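Local atomic coordinates of phosphatidylinositol-specific phospholipase C1 (PDB entry 3H4X), a protein that belongs to the phosphatidylinositol-specific phospholipase C family and folds as a single-chain TIM-like alpha/beta barrel. Residues L148-L153 with Q228-P233; R112-A117 with G187-E192. One frame throughout, in Å; residues are numbered along the deposited sequence.

Contact 1: residues L148-L153 with Q228-P233; sequences LIRQKL and QSTAFP. With EOH (ethanol), chain K; EOH (ethanol), chain L.
Ile149 and Arg150, on the last turns of helix 142-153, meet Thr230 and Gln228 on the loop that leads into strand 232-236, a helix-to-loop contact on the outer layer of the TIM-like barrel of this family. The CA atoms of Ile149 and Thr230, the nearest pair of the two segments, are 6.9 Å apart, and both side chains start out toward the other segment. Ile149 has CG2 anti to the backbone N and CG1 beside it (chi1 -70°), which splits the two branches around the threonine: CG2 lies 3.8 Å from Thr230 CB, while CD1 at the end of the other branch reaches Thr230 OG1 at 3.5 Å. That hydroxyl turns to Asp146 OD1, one turn back along the same helix. The hydrogen bond to Asp146 satisfies this buried oxygen, although its neighbour across the contact is the Ile149 methyl. The methyl of Thr230 sits between the two helix residues, its CG2 touching both Ile149 CG2 and Arg150 CG at 3.9 Å.

The Arg150 side chain crosses that of Gln228 at a slant, and a bend at chi3 brings its guanidinium over to the glutamine. One face of that group lies against Gln228 CB, and the guanidinium and amide planes are turned 50° apart. At its amide end, Gln228 NE2 makes a weak hydrogen bond to an ethanol, probably a crystallisation solvent molecule. On the inner side, Ala231 packs on Phe191 of the neighbouring strand. The single hydrogen bond between the segments runs from Arg150 NH1 to Gln228 O, 3.0 Å long and bent to 141° at the hydrogen, with the donor tilted from the carbonyl plane.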
# COMPACT_ATOMS: atom_id res chain seq x y z
N LEU A 148 10.75 -12.40 -3.66
CA LEU A 148 10.12 -12.22 -4.96
C LEU A 148 10.19 -10.77 -5.40
O LEU A 148 10.51 -10.47 -6.55
CB LEU A 148 8.67 -12.70 -4.92
CG LEU A 148 7.86 -12.45 -6.20
CD1 LEU A 148 8.48 -13.13 -7.41
CD2 LEU A 148 6.44 -12.92 -5.99
N ILE A 149 9.87 -9.86 -4.49
CA ILE A 149 9.92 -8.44 -4.82
C ILE A 149 11.35 -8.00 -5.14
O ILE A 149 11.57 -7.25 -6.10
CB ILE A 149 9.29 -7.58 -3.70
CG1 ILE A 149 7.77 -7.80 -3.69
CG2 ILE A 149 9.62 -6.11 -3.90
CD1 ILE A 149 7.06 -7.16 -2.53
N ARG A 150 12.33 -8.48 -4.37
CA ARG A 150 13.73 -8.17 -4.67
C ARG A 150 14.10 -8.66 -6.07
O ARG A 150 14.76 -7.95 -6.82
CB ARG A 150 14.69 -8.81 -3.65
CG ARG A 150 14.67 -8.16 -2.27
CD ARG A 150 15.92 -8.51 -1.44
NE ARG A 150 16.20 -9.94 -1.40
CZ ARG A 150 15.64 -10.80 -0.55
NH1 ARG A 150 14.76 -10.37 0.36
NH2 ARG A 150 15.95 -12.08 -0.59
N GLN A 151 13.68 -9.87 -6.40
CA GLN A 151 14.00 -10.46 -7.70
C GLN A 151 13.41 -9.65 -8.85
O GLN A 151 14.07 -9.40 -9.86
CB GLN A 151 13.50 -11.91 -7.76
CG GLN A 151 13.90 -12.66 -9.02
CD GLN A 151 12.85 -12.62 -10.10
OE1 GLN A 151 11.65 -12.75 -9.83
NE2 GLN A 151 13.29 -12.47 -11.35
N LYS A 152 12.16 -9.22 -8.69
CA LYS A 152 11.46 -8.54 -9.78
C LYS A 152 11.81 -7.06 -9.91
O LYS A 152 11.91 -6.54 -11.02
CB LYS A 152 9.95 -8.68 -9.60
CG LYS A 152 9.43 -10.09 -9.79
CD LYS A 152 9.45 -10.51 -11.25
CE LYS A 152 8.76 -11.85 -11.43
NZ LYS A 152 8.67 -12.24 -12.87
N LEU A 153 11.99 -6.39 -8.78
CA LEU A 153 12.09 -4.92 -8.77
C LEU A 153 13.43 -4.38 -8.27
O LEU A 153 13.79 -3.24 -8.57
CB LEU A 153 10.97 -4.32 -7.93
CG LEU A 153 9.57 -4.47 -8.51
CD1 LEU A 153 8.54 -3.90 -7.55
CD2 LEU A 153 9.49 -3.78 -9.87
N GLN A 228 17.08 -6.34 3.46
CA GLN A 228 16.43 -7.23 2.51
C GLN A 228 14.89 -7.17 2.57
O GLN A 228 14.22 -7.83 1.78
CB GLN A 228 16.93 -8.66 2.69
CG GLN A 228 16.46 -9.33 3.95
CD GLN A 228 17.21 -10.62 4.23
OE1 GLN A 228 18.45 -10.63 4.28
NE2 GLN A 228 16.48 -11.71 4.42
N SER A 229 14.35 -6.40 3.51
CA SER A 229 12.89 -6.22 3.62
C SER A 229 12.36 -5.35 2.49
O SER A 229 13.11 -4.54 1.92
CB SER A 229 12.51 -5.62 4.97
OG SER A 229 12.99 -4.29 5.11
N THR A 230 11.08 -5.48 2.17
CA THR A 230 10.53 -4.78 1.01
C THR A 230 9.24 -4.01 1.26
O THR A 230 8.82 -3.25 0.39
CB THR A 230 10.26 -5.74 -0.17
OG1 THR A 230 9.22 -6.67 0.18
CG2 THR A 230 11.53 -6.50 -0.57
N ALA A 231 8.61 -4.20 2.42
CA ALA A 231 7.27 -3.65 2.64
C ALA A 231 7.08 -3.09 4.04
O ALA A 231 7.75 -3.51 4.99
CB ALA A 231 6.22 -4.71 2.36
N PHE A 232 6.15 -2.15 4.16
CA PHE A 232 5.77 -1.57 5.43
C PHE A 232 4.44 -2.15 5.89
O PHE A 232 3.42 -1.98 5.23
CB PHE A 232 5.63 -0.06 5.28
CG PHE A 232 6.92 0.64 4.99
CD1 PHE A 232 7.69 1.14 6.03
CD2 PHE A 232 7.36 0.81 3.69
CE1 PHE A 232 8.88 1.79 5.78
CE2 PHE A 232 8.56 1.46 3.43
CZ PHE A 232 9.31 1.95 4.48
N PRO A 233 4.44 -2.86 7.03
CA PRO A 233 3.17 -3.34 7.55
C PRO A 233 2.39 -2.17 8.13
O PRO A 233 2.98 -1.29 8.77
CB PRO A 233 3.59 -4.31 8.65
CG PRO A 233 4.90 -3.78 9.12
CD PRO A 233 5.58 -3.22 7.90
C1 EOH K . 6.15 -13.28 -14.04
C2 EOH K . 6.62 -12.84 -15.42
O EOH K . 7.01 -14.25 -13.47
C1 EOH L . 17.79 -14.01 6.12
C2 EOH L . 18.71 -15.16 6.49
O EOH L . 16.79 -14.40 5.20

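Contact 2: residues R112-A117 with G187-E192; sequences RAWHDA and GKFLFE. With EOH (ethanol), chain F.
His115 points a carbon, not a nitrogen, at a backbone carbonyl: its CE1 lies 3.0 Å from Gly187 O, close to the ring plane and at the ring edge. The geometry fits a C-H...O approach, and the adjacent ND1, 3.5 Å from Gly187 O, is instead hydrogen-bonded to His121 NE2. With that bond on one corner and the carbonyl at the neighbouring edge, these two neighbours probably help fix the rotation of the imidazole. Its chi1 of 164°, which carries CG away from the backbone N, directs the ring to the start of the strand segment. Gly187 there has a positive phi of 74°, a conformation that favours glycine.

Phe189 supplies the apolar part. Its ring swings toward the helix and presents its edge to two residues at once: CE2 is 3.7 Å from His115 CB, and CZ is 4.1 Å from Trp114 CE3. The indole also meets it at an edge, so the Trp114-Phe189 contact is between ring rims. The rings of His115 and Phe189 are oblique, with planes at 50° and centroids 5.8 Å apart, which makes the pair neither a stack nor a T. Trp114 is anchored by a hydrogen bond from NE1 to Asp53 OD1 and stacks on His118, while Phe189 also packs on Met111, Leu126 and Leu153.

On the flank facing helix 142-153, Arg112 NE forms a salt bridge with Asp116 OD2 at 3.2 Å, one turn on, meeting the oxygen on its syn side but tilted out of the carboxylate plane. The edges of Trp114 and Phe189 and the CB of His115 join helix 104-117 to strand 189-195, a strand paired in parallel with 124-130, in the helix-on-strand layering characteristic of a TIM-like barrel.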
# COMPACT_ATOMS: atom_id res chain seq x y z
N ARG A 112 7.84 -3.72 -13.28
CA ARG A 112 9.23 -3.56 -13.69
C ARG A 112 9.34 -3.04 -15.12
O ARG A 112 10.12 -2.13 -15.40
CB ARG A 112 9.98 -4.89 -13.55
CG ARG A 112 11.43 -4.85 -14.03
CD ARG A 112 12.23 -3.79 -13.30
NE ARG A 112 13.63 -3.77 -13.71
CZ ARG A 112 14.59 -4.50 -13.16
NH1 ARG A 112 14.31 -5.34 -12.17
NH2 ARG A 112 15.84 -4.41 -13.60
N ALA A 113 8.55 -3.62 -16.02
CA ALA A 113 8.55 -3.21 -17.41
C ALA A 113 8.17 -1.74 -17.54
O ALA A 113 8.82 -0.96 -18.24
CB ALA A 113 7.60 -4.08 -18.21
N TRP A 114 7.11 -1.36 -16.83
CA TRP A 114 6.62 0.01 -16.86
C TRP A 114 7.65 0.96 -16.25
O TRP A 114 7.92 2.04 -16.78
CB TRP A 114 5.29 0.09 -16.12
CG TRP A 114 4.71 1.45 -16.05
CD1 TRP A 114 3.87 2.04 -16.95
CD2 TRP A 114 4.92 2.41 -15.02
NE1 TRP A 114 3.55 3.31 -16.55
CE2 TRP A 114 4.19 3.56 -15.36
CE3 TRP A 114 5.66 2.42 -13.83
CZ2 TRP A 114 4.17 4.71 -14.56
CZ3 TRP A 114 5.65 3.55 -13.04
CH2 TRP A 114 4.90 4.68 -13.41
N HIS A 115 8.24 0.54 -15.13
CA HIS A 115 9.27 1.31 -14.45
C HIS A 115 10.44 1.63 -15.38
O HIS A 115 10.89 2.78 -15.47
CB HIS A 115 9.76 0.55 -13.22
CG HIS A 115 11.05 1.04 -12.66
ND1 HIS A 115 11.13 2.10 -11.78
CD2 HIS A 115 12.33 0.61 -12.83
CE1 HIS A 115 12.39 2.31 -11.44
NE2 HIS A 115 13.14 1.42 -12.07
N ASP A 116 10.95 0.61 -16.07
CA ASP A 116 12.08 0.81 -16.97
C ASP A 116 11.74 1.77 -18.11
O ASP A 116 12.62 2.46 -18.62
CB ASP A 116 12.58 -0.53 -17.51
CG ASP A 116 13.26 -1.38 -16.45
OD1 ASP A 116 13.70 -0.82 -15.42
OD2 ASP A 116 13.36 -2.61 -16.64
N ALA A 117 10.47 1.83 -18.48
CA ALA A 117 10.02 2.70 -19.57
C ALA A 117 9.72 4.13 -19.11
O ALA A 117 9.54 5.03 -19.93
CB ALA A 117 8.79 2.10 -20.25
N GLY A 187 11.00 7.41 -9.34
CA GLY A 187 11.41 6.10 -9.81
C GLY A 187 11.37 5.01 -8.75
O GLY A 187 12.01 3.97 -8.91
N LYS A 188 10.62 5.23 -7.67
CA LYS A 188 10.52 4.24 -6.60
C LYS A 188 9.12 3.67 -6.44
O LYS A 188 8.11 4.34 -6.67
CB LYS A 188 10.96 4.82 -5.25
CG LYS A 188 12.41 5.29 -5.23
CD LYS A 188 13.39 4.13 -5.33
CE LYS A 188 14.82 4.65 -5.40
NZ LYS A 188 15.81 3.55 -5.42
N PHE A 189 9.08 2.41 -6.02
CA PHE A 189 7.87 1.77 -5.53
C PHE A 189 8.01 1.55 -4.04
O PHE A 189 9.09 1.23 -3.54
CB PHE A 189 7.67 0.41 -6.19
CG PHE A 189 7.40 0.48 -7.67
CD1 PHE A 189 6.22 1.02 -8.16
CD2 PHE A 189 8.32 -0.02 -8.57
CE1 PHE A 189 5.98 1.07 -9.53
CE2 PHE A 189 8.09 0.02 -9.93
CZ PHE A 189 6.92 0.57 -10.41
N LEU A 190 6.89 1.69 -3.34
CA LEU A 190 6.81 1.31 -1.94
C LEU A 190 5.68 0.31 -1.81
O LEU A 190 4.77 0.27 -2.65
CB LEU A 190 6.57 2.53 -1.06
CG LEU A 190 7.67 3.60 -1.09
CD1 LEU A 190 7.47 4.59 -2.24
CD2 LEU A 190 7.74 4.35 0.23
N PHE A 191 5.73 -0.50 -0.76
CA PHE A 191 4.69 -1.49 -0.51
C PHE A 191 4.14 -1.33 0.89
O PHE A 191 4.89 -1.13 1.84
CB PHE A 191 5.24 -2.91 -0.68
CG PHE A 191 5.55 -3.28 -2.09
CD1 PHE A 191 4.62 -3.96 -2.86
CD2 PHE A 191 6.76 -2.93 -2.67
CE1 PHE A 191 4.89 -4.29 -4.17
CE2 PHE A 191 7.03 -3.27 -3.98
CZ PHE A 191 6.09 -3.95 -4.73
N GLU A 192 2.82 -1.42 1.01
CA GLU A 192 2.10 -1.44 2.28
C GLU A 192 1.38 -2.78 2.39
O GLU A 192 0.80 -3.24 1.41
CB GLU A 192 1.06 -0.31 2.32
CG GLU A 192 0.11 -0.38 3.51
CD GLU A 192 -1.18 0.42 3.32
OE1 GLU A 192 -1.37 1.07 2.27
OE2 GLU A 192 -2.01 0.39 4.26
C1 EOH F . 15.96 -7.26 -10.35
C2 EOH F . 16.56 -8.00 -9.16
O EOH F . 16.69 -6.10 -10.69

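How the contacts relate
Contact 2 sets helix 104-117 against the start of strand 189-195, and contact 1 sets helix 142-153 against the loop leading into 232-236. The two strands are parallel neighbours in one mixed sheet: Phe232 N lies 2.8 Å from Phe191 O, a probable hydrogen bond. The helices are joined as well, by a probable hydrogen bond from Arg112 NH1 to Lys152 O. Contact 2 is the buried one, built from aromatic edges and a carbon-to-carbonyl approach. Contact 1 is only partly buried: Ile149 and Thr230 are enclosed, whereas its Arg150 end is exposed and relies on a charged donor and a backbone acceptor. Phe191, from the strand segment of contact 2, reaches contact 1 by packing on Ile149.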